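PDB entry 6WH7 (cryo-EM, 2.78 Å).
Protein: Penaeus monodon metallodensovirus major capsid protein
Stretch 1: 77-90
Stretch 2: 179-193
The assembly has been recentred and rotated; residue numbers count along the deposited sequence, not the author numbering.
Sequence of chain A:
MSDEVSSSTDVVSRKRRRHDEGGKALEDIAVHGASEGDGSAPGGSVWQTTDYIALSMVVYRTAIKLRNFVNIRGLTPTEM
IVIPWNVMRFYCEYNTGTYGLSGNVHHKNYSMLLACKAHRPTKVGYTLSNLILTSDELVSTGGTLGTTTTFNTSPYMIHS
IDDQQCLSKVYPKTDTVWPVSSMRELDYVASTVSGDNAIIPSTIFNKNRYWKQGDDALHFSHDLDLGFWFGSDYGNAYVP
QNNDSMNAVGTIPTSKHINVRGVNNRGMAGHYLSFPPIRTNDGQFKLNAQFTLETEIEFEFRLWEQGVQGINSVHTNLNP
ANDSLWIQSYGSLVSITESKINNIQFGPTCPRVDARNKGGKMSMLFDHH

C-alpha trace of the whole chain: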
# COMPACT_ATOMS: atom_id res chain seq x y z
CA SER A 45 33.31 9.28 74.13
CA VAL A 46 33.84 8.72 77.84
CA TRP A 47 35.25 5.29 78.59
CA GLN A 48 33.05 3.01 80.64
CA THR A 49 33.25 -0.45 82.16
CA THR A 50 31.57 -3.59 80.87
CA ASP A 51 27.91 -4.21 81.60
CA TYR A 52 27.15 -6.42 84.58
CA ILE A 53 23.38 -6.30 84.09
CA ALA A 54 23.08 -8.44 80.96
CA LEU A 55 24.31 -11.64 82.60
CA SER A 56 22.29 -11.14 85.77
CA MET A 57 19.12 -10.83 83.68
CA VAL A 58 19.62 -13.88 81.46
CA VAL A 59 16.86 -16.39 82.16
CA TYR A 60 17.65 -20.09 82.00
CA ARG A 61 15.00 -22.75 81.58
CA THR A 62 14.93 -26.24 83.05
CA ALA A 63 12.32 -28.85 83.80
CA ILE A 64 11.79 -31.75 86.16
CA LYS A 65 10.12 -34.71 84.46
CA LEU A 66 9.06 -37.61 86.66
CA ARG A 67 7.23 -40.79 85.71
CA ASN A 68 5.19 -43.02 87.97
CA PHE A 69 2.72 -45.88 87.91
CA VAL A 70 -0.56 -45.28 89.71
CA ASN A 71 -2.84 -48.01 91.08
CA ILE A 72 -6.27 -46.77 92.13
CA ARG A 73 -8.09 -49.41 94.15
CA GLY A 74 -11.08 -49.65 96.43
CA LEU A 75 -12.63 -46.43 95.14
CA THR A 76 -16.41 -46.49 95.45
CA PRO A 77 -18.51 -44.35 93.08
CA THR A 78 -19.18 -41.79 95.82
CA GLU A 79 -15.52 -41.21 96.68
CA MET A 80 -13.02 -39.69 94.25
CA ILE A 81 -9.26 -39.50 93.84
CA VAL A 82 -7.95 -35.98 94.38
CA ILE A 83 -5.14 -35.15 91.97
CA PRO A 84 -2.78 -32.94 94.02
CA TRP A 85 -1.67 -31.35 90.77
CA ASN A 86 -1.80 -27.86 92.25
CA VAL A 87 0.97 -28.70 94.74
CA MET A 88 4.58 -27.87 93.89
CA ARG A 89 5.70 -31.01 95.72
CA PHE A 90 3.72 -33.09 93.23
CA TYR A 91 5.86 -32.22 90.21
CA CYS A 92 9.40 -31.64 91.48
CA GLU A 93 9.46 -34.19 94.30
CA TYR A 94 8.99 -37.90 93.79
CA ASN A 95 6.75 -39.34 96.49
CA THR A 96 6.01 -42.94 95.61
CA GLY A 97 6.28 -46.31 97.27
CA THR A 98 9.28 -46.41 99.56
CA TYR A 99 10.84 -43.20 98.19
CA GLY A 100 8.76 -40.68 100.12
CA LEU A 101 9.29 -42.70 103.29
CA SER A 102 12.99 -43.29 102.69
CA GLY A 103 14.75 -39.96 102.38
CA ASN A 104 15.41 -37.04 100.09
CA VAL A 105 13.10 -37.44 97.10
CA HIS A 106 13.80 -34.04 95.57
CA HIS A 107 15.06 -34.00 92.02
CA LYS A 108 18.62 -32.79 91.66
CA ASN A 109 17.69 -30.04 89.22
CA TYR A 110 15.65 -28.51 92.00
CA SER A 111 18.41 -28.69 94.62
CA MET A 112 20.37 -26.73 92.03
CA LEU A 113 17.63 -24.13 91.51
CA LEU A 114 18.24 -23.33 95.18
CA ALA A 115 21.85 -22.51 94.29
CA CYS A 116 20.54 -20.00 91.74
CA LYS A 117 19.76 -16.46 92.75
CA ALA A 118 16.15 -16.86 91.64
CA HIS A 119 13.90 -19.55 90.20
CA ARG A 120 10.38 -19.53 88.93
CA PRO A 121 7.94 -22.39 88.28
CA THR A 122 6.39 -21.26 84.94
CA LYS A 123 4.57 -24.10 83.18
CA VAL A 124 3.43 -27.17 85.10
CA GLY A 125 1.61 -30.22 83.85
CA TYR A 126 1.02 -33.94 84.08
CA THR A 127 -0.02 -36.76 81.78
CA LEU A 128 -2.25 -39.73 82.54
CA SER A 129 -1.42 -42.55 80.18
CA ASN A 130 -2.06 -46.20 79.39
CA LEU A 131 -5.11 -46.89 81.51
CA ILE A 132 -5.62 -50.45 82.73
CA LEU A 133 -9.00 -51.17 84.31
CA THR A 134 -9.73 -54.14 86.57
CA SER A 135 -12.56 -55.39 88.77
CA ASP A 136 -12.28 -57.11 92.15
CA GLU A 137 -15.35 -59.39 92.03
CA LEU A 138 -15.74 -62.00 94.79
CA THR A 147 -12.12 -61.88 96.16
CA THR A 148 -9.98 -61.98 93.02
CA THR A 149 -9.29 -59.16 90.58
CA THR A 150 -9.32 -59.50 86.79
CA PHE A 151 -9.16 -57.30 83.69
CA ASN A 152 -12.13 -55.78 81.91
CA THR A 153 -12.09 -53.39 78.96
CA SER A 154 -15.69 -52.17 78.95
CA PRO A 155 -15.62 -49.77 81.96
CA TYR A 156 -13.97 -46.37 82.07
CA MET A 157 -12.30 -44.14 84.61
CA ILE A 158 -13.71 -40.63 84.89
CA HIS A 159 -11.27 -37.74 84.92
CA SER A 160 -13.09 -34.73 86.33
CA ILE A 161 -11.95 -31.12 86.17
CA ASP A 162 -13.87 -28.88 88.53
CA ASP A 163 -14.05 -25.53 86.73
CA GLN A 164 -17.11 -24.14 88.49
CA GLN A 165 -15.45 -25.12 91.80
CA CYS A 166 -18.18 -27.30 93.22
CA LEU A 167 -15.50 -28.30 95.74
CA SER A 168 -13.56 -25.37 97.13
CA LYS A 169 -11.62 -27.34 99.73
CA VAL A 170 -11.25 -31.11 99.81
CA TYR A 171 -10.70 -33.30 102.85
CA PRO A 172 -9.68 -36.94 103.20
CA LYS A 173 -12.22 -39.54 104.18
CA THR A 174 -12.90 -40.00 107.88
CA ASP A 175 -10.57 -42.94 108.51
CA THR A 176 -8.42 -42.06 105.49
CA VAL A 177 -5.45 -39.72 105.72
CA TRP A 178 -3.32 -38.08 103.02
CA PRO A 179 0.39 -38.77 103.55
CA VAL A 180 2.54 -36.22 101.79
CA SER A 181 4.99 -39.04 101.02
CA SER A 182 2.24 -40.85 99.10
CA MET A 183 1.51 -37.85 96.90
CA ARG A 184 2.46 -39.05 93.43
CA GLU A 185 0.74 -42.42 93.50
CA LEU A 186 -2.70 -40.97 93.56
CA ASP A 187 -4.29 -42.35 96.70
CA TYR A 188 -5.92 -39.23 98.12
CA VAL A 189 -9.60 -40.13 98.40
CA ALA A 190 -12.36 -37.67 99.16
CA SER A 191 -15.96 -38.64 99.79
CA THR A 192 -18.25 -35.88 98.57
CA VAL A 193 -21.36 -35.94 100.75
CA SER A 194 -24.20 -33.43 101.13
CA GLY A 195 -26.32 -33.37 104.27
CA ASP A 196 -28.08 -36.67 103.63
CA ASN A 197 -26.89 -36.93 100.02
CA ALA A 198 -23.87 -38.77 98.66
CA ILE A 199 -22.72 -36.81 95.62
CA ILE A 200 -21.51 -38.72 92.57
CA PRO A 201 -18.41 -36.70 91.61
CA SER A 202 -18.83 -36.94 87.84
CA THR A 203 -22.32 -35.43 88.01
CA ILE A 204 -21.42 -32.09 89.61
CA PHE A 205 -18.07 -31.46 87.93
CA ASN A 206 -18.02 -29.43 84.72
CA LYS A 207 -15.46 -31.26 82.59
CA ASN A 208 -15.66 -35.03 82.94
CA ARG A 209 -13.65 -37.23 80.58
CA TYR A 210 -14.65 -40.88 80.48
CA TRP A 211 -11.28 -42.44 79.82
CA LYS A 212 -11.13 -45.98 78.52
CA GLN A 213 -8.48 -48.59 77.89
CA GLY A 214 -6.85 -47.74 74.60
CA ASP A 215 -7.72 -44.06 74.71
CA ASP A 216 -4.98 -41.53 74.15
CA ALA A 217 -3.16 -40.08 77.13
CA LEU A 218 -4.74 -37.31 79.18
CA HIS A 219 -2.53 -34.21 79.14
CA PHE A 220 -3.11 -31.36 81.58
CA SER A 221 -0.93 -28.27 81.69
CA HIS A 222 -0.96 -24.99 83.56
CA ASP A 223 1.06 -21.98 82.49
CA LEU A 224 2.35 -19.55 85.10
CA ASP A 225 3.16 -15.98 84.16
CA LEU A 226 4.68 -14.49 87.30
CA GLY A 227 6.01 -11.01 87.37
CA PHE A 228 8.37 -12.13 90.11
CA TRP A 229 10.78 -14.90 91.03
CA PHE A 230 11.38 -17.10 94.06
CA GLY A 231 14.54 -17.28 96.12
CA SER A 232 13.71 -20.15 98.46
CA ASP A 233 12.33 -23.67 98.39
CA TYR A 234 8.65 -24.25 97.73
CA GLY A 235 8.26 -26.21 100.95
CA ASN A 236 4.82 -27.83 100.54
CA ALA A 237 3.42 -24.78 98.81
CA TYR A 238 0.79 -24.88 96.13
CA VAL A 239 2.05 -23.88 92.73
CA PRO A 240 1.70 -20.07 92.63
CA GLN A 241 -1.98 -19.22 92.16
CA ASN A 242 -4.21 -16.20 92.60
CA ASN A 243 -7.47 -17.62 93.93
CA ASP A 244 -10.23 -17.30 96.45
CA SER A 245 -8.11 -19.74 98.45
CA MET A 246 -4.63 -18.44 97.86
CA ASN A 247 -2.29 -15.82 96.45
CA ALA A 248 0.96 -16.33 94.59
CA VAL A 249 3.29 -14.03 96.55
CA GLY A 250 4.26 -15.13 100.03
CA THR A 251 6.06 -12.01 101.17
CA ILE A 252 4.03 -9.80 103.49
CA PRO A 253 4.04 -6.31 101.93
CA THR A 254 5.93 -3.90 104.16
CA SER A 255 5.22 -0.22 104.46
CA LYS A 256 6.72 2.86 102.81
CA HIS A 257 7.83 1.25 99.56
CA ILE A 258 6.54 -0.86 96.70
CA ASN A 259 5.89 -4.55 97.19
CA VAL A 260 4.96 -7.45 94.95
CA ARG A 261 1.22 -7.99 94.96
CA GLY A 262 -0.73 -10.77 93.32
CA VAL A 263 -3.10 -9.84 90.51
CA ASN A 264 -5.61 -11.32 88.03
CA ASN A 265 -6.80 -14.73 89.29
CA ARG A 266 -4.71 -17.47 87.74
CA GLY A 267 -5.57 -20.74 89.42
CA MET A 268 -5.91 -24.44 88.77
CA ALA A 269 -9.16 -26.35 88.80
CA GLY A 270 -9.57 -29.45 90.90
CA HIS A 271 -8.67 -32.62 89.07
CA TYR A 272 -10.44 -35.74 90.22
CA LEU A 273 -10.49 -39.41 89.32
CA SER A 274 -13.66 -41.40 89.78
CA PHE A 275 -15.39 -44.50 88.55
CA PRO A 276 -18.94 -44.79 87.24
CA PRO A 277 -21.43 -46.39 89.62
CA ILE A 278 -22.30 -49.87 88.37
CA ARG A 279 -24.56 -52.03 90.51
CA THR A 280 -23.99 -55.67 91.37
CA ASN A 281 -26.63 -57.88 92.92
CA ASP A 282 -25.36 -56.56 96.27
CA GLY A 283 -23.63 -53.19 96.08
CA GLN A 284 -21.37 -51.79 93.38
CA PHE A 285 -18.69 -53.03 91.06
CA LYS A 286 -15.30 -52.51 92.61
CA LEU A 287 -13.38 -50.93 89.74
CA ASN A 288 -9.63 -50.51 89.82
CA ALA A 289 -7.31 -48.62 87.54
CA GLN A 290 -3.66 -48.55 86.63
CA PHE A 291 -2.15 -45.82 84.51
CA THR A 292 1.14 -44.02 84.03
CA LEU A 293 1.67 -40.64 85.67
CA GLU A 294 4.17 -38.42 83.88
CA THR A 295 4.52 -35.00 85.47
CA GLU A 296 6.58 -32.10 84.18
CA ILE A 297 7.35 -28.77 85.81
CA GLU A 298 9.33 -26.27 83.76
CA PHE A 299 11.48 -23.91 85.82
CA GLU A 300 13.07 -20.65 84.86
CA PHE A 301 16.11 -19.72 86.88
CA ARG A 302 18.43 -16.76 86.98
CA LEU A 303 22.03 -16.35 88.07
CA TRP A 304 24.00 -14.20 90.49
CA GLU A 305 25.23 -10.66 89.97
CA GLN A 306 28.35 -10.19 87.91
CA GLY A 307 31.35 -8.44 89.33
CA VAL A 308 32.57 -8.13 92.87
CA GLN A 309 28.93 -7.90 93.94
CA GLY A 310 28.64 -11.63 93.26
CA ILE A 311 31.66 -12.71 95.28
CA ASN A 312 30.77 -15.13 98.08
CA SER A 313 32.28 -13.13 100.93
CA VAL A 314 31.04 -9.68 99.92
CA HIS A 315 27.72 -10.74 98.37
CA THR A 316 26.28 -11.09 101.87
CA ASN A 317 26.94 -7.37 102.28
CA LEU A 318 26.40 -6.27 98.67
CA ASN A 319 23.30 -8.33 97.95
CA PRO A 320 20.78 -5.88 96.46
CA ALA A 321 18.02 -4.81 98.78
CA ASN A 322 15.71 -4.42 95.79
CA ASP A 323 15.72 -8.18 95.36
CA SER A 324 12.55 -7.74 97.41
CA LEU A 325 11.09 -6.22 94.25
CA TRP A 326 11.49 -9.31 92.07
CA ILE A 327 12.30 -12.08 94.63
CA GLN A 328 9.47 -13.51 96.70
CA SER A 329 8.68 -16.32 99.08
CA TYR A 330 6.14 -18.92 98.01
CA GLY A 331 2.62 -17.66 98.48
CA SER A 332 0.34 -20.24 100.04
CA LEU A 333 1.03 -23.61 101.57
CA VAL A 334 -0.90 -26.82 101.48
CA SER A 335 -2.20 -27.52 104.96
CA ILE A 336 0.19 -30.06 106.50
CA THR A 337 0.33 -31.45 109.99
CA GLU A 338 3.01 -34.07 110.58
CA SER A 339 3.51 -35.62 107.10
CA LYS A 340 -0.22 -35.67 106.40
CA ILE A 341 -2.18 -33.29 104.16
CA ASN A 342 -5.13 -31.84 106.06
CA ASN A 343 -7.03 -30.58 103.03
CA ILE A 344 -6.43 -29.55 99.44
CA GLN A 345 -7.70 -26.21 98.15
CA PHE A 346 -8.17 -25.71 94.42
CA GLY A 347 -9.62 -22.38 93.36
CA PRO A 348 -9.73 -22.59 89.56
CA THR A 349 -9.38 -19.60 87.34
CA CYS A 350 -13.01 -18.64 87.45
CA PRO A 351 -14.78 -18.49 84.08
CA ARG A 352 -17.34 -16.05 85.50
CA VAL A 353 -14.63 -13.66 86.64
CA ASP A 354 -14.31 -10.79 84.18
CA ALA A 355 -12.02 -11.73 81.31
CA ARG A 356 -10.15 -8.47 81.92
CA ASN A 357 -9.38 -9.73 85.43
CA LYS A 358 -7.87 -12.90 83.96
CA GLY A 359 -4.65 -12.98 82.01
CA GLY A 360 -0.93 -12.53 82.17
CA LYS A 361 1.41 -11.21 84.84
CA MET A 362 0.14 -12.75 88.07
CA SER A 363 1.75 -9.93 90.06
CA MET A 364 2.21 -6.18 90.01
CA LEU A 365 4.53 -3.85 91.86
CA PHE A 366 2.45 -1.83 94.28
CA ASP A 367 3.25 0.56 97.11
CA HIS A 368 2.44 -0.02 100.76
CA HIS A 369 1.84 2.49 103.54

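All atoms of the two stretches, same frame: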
# COMPACT_ATOMS: atom_id res chain seq x y z
N PRO A 77 -18.07 -45.43 93.97
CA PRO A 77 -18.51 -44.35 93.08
C PRO A 77 -18.79 -43.04 93.78
O PRO A 77 -18.87 -42.01 93.11
CB PRO A 77 -19.78 -44.93 92.45
CG PRO A 77 -20.26 -45.90 93.44
CD PRO A 77 -19.02 -46.55 93.96
N THR A 78 -18.96 -43.04 95.10
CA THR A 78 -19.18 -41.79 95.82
C THR A 78 -17.87 -41.06 96.07
O THR A 78 -17.81 -39.83 95.95
CB THR A 78 -19.89 -42.08 97.14
OG1 THR A 78 -21.16 -42.69 96.86
CG2 THR A 78 -20.12 -40.81 97.91
N GLU A 79 -16.83 -41.79 96.43
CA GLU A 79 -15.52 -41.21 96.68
C GLU A 79 -14.76 -40.99 95.38
O GLU A 79 -15.02 -41.63 94.36
CB GLU A 79 -14.75 -42.12 97.64
CG GLU A 79 -14.57 -43.51 97.13
CD GLU A 79 -14.04 -44.46 98.18
OE1 GLU A 79 -13.57 -44.00 99.23
OE2 GLU A 79 -14.08 -45.69 97.95
N MET A 80 -13.81 -40.06 95.42
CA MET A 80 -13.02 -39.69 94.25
C MET A 80 -11.56 -39.58 94.64
O MET A 80 -11.23 -39.34 95.80
CB MET A 80 -13.49 -38.37 93.66
CG MET A 80 -13.06 -37.19 94.48
SD MET A 80 -13.95 -35.68 94.16
CE MET A 80 -15.25 -35.87 95.35
N ILE A 81 -10.68 -39.75 93.66
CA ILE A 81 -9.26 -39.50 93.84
C ILE A 81 -9.00 -38.03 93.57
O ILE A 81 -9.43 -37.49 92.55
CB ILE A 81 -8.42 -40.38 92.90
CG1 ILE A 81 -8.56 -41.85 93.27
CG2 ILE A 81 -6.96 -39.98 92.98
CD1 ILE A 81 -8.03 -42.15 94.62
N VAL A 82 -8.28 -37.39 94.48
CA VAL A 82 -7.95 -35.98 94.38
C VAL A 82 -6.56 -35.88 93.79
O VAL A 82 -5.59 -36.35 94.39
CB VAL A 82 -8.03 -35.29 95.74
CG1 VAL A 82 -7.68 -33.84 95.62
CG2 VAL A 82 -9.40 -35.48 96.33
N ILE A 83 -6.45 -35.28 92.61
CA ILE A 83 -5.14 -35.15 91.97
C ILE A 83 -4.47 -33.93 92.59
O ILE A 83 -4.89 -32.80 92.32
CB ILE A 83 -5.26 -35.00 90.45
CG1 ILE A 83 -6.20 -36.06 89.88
CG2 ILE A 83 -3.91 -35.12 89.81
CD1 ILE A 83 -5.81 -37.44 90.20
N PRO A 84 -3.43 -34.09 93.39
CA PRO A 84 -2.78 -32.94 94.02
C PRO A 84 -1.89 -32.20 93.02
O PRO A 84 -0.73 -31.92 93.29
CB PRO A 84 -1.96 -33.59 95.14
CG PRO A 84 -1.63 -34.90 94.60
CD PRO A 84 -2.76 -35.35 93.74
N TRP A 85 -2.45 -31.88 91.87
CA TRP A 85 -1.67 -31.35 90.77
C TRP A 85 -1.46 -29.86 90.92
O TRP A 85 -0.80 -29.25 90.08
CB TRP A 85 -2.37 -31.65 89.45
CG TRP A 85 -3.47 -30.70 89.14
CD1 TRP A 85 -4.64 -30.54 89.81
CD2 TRP A 85 -3.54 -29.83 88.01
NE1 TRP A 85 -5.40 -29.58 89.21
CE2 TRP A 85 -4.75 -29.14 88.09
CE3 TRP A 85 -2.68 -29.56 86.95
CZ2 TRP A 85 -5.12 -28.19 87.15
CZ3 TRP A 85 -3.05 -28.63 86.02
CH2 TRP A 85 -4.26 -27.95 86.12
N ASN A 86 -2.04 -29.25 91.94
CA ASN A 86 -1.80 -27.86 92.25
C ASN A 86 -0.72 -27.67 93.30
O ASN A 86 -0.46 -26.54 93.71
CB ASN A 86 -3.09 -27.16 92.67
CG ASN A 86 -3.76 -27.81 93.84
OD1 ASN A 86 -3.51 -28.96 94.15
ND2 ASN A 86 -4.63 -27.07 94.50
N VAL A 87 -0.07 -28.75 93.73
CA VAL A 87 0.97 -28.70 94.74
C VAL A 87 2.32 -28.74 94.04
O VAL A 87 2.53 -29.56 93.14
CB VAL A 87 0.81 -29.86 95.73
CG1 VAL A 87 1.87 -29.80 96.80
CG2 VAL A 87 -0.56 -29.86 96.32
N MET A 88 3.22 -27.85 94.44
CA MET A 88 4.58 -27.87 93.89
C MET A 88 5.25 -29.20 94.15
O MET A 88 5.94 -29.74 93.28
CB MET A 88 5.41 -26.74 94.48
CG MET A 88 5.05 -25.36 94.01
SD MET A 88 5.42 -25.10 92.27
CE MET A 88 7.20 -25.17 92.32
N ARG A 89 5.06 -29.76 95.34
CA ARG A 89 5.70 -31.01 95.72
C ARG A 89 5.31 -32.16 94.81
O ARG A 89 6.03 -33.16 94.74
CB ARG A 89 5.31 -31.32 97.16
CG ARG A 89 6.01 -32.49 97.75
CD ARG A 89 5.50 -32.71 99.13
NE ARG A 89 5.81 -31.60 100.01
CZ ARG A 89 6.93 -31.52 100.71
NH1 ARG A 89 7.82 -32.49 100.64
NH2 ARG A 89 7.15 -30.48 101.49
N PHE A 90 4.20 -32.03 94.10
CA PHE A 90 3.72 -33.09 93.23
C PHE A 90 4.64 -33.27 92.03
O PHE A 90 4.92 -34.40 91.62
CB PHE A 90 2.30 -32.75 92.80
CG PHE A 90 1.66 -33.73 91.87
CD1 PHE A 90 1.19 -34.94 92.33
CD2 PHE A 90 1.45 -33.41 90.55
CE1 PHE A 90 0.59 -35.82 91.49
CE2 PHE A 90 0.84 -34.28 89.71
CZ PHE A 90 0.41 -35.49 90.17
N PRO A 179 -1.04 -38.94 103.34
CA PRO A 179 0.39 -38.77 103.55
C PRO A 179 1.01 -37.96 102.44
O PRO A 179 0.71 -38.15 101.26
CB PRO A 179 0.91 -40.21 103.56
CG PRO A 179 -0.26 -41.02 103.93
CD PRO A 179 -1.42 -40.35 103.28
N VAL A 180 1.90 -37.03 102.81
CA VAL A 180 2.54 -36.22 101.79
C VAL A 180 3.58 -37.04 101.05
O VAL A 180 3.97 -36.69 99.93
CB VAL A 180 3.16 -34.96 102.40
CG1 VAL A 180 4.48 -35.28 103.08
CG2 VAL A 180 3.32 -33.89 101.39
N SER A 181 4.04 -38.14 101.65
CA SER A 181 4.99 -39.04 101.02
C SER A 181 4.32 -39.97 100.02
O SER A 181 5.02 -40.66 99.28
CB SER A 181 5.70 -39.88 102.07
OG SER A 181 4.78 -40.72 102.74
N SER A 182 3.00 -40.03 100.02
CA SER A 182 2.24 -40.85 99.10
C SER A 182 1.73 -40.05 97.91
O SER A 182 0.91 -40.56 97.15
CB SER A 182 1.07 -41.50 99.83
OG SER A 182 0.38 -42.35 98.96
N MET A 183 2.19 -38.81 97.75
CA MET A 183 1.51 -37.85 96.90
C MET A 183 1.39 -38.32 95.45
O MET A 183 0.33 -38.21 94.85
CB MET A 183 2.23 -36.50 96.97
CG MET A 183 1.54 -35.41 96.21
SD MET A 183 2.32 -33.81 96.44
CE MET A 183 1.80 -33.46 98.11
N ARG A 184 2.48 -38.83 94.88
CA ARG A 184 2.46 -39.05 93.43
C ARG A 184 1.66 -40.27 93.03
O ARG A 184 0.98 -40.23 92.00
CB ARG A 184 3.87 -39.15 92.87
CG ARG A 184 4.55 -37.82 92.73
CD ARG A 184 5.87 -38.01 92.07
NE ARG A 184 5.70 -38.57 90.73
CZ ARG A 184 5.50 -37.84 89.64
NH1 ARG A 184 5.46 -36.53 89.73
NH2 ARG A 184 5.36 -38.44 88.47
N GLU A 185 1.71 -41.37 93.77
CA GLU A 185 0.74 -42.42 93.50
C GLU A 185 -0.58 -41.95 94.07
O GLU A 185 -0.68 -41.64 95.26
CB GLU A 185 1.16 -43.77 94.08
CG GLU A 185 1.06 -43.96 95.59
CD GLU A 185 2.21 -43.34 96.31
OE1 GLU A 185 2.97 -42.60 95.67
OE2 GLU A 185 2.38 -43.63 97.51
N LEU A 186 -1.60 -41.86 93.23
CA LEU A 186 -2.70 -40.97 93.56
C LEU A 186 -3.65 -41.78 94.41
O LEU A 186 -4.52 -42.50 93.92
CB LEU A 186 -3.35 -40.47 92.28
CG LEU A 186 -2.38 -39.76 91.33
CD1 LEU A 186 -2.99 -39.59 89.97
CD2 LEU A 186 -2.00 -38.41 91.89
N ASP A 187 -3.47 -41.67 95.72
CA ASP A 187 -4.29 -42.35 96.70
C ASP A 187 -5.19 -41.43 97.50
O ASP A 187 -5.89 -41.91 98.40
CB ASP A 187 -3.42 -43.18 97.64
CG ASP A 187 -2.36 -42.35 98.31
OD1 ASP A 187 -2.17 -41.19 97.90
OD2 ASP A 187 -1.73 -42.86 99.26
N TYR A 188 -5.17 -40.12 97.25
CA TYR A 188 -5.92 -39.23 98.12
C TYR A 188 -7.38 -39.34 97.74
O TYR A 188 -7.78 -38.92 96.65
CB TYR A 188 -5.44 -37.79 97.98
CG TYR A 188 -4.00 -37.55 98.36
CD1 TYR A 188 -3.37 -38.35 99.30
CD2 TYR A 188 -3.30 -36.49 97.84
CE1 TYR A 188 -2.07 -38.12 99.66
CE2 TYR A 188 -2.00 -36.25 98.20
CZ TYR A 188 -1.39 -37.07 99.11
OH TYR A 188 -0.10 -36.83 99.48
N VAL A 189 -8.19 -39.85 98.66
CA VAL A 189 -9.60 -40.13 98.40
C VAL A 189 -10.43 -39.15 99.19
O VAL A 189 -10.20 -38.94 100.39
CB VAL A 189 -9.97 -41.58 98.73
CG1 VAL A 189 -9.28 -42.53 97.80
CG2 VAL A 189 -9.56 -41.92 100.11
N ALA A 190 -11.39 -38.54 98.52
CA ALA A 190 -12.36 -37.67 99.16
C ALA A 190 -13.75 -38.21 98.89
O ALA A 190 -14.06 -38.61 97.77
CB ALA A 190 -12.25 -36.25 98.63
N SER A 191 -14.57 -38.24 99.92
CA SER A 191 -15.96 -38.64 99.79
C SER A 191 -16.81 -37.38 99.80
O SER A 191 -16.94 -36.73 100.84
CB SER A 191 -16.37 -39.59 100.91
OG SER A 191 -17.72 -39.98 100.78
N THR A 192 -17.37 -37.03 98.65
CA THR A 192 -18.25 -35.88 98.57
C THR A 192 -19.64 -36.27 99.06
O THR A 192 -20.26 -37.19 98.52
CB THR A 192 -18.28 -35.33 97.15
OG1 THR A 192 -19.18 -34.21 97.07
CG2 THR A 192 -18.65 -36.41 96.13
N VAL A 193 -20.11 -35.59 100.10
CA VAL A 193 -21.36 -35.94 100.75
C VAL A 193 -22.08 -34.65 101.13
O VAL A 193 -21.51 -33.78 101.80
CB VAL A 193 -21.14 -36.82 102.00
CG1 VAL A 193 -22.44 -37.06 102.73
CG2 VAL A 193 -20.52 -38.16 101.61

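The contact begins as a short antiparallel pairing and ends as a side-chain packing problem. Met-80 and Ala-190 face each other as a hydrogen-bonded pair: Met-80 N to Ala-190 O and Ala-190 N to Met-80 O are both 2.8 Å. Val-82 N continues the ladder to Tyr-188 O at 2.7 Å. Side chains pack on both faces of this pairing. Beside the small Ala-190, Val-82 CG2 settles 3.7 Å from Ala-190 CB, while Met-80 reaches past it, its CE 3.5 Å from Thr-192 CG2. On the face shared by Ile-81 and Val-189, Ile-81 CD1 packs 3.4 Å from Val-189 CG1, and Ile-81 CG2 lies 3.7 Å from Leu-186 CB.

Leu-186, pointing toward the first stretch, is the main bump. Its CD1 meets Ile-83 CD1 at 3.6 Å; its CD2 touches both Pro-84 CD and Phe-90 CE1, 3.7 Å from each, and lies at the edge of the Phe-90 ring. The turn from Pro-84 to Val-87 helps shape a second hollow, filled by Met-183: Met-183 CG sits 3.6 Å from Pro-84 CG, and Met-183 CE 3.9 Å from Val-87 CG1. Arg-184 adds a polar contact, its NH1 donating to Phe-90 O at 2.9 Å, so a backbone carbonyl is satisfied beside apolar packing.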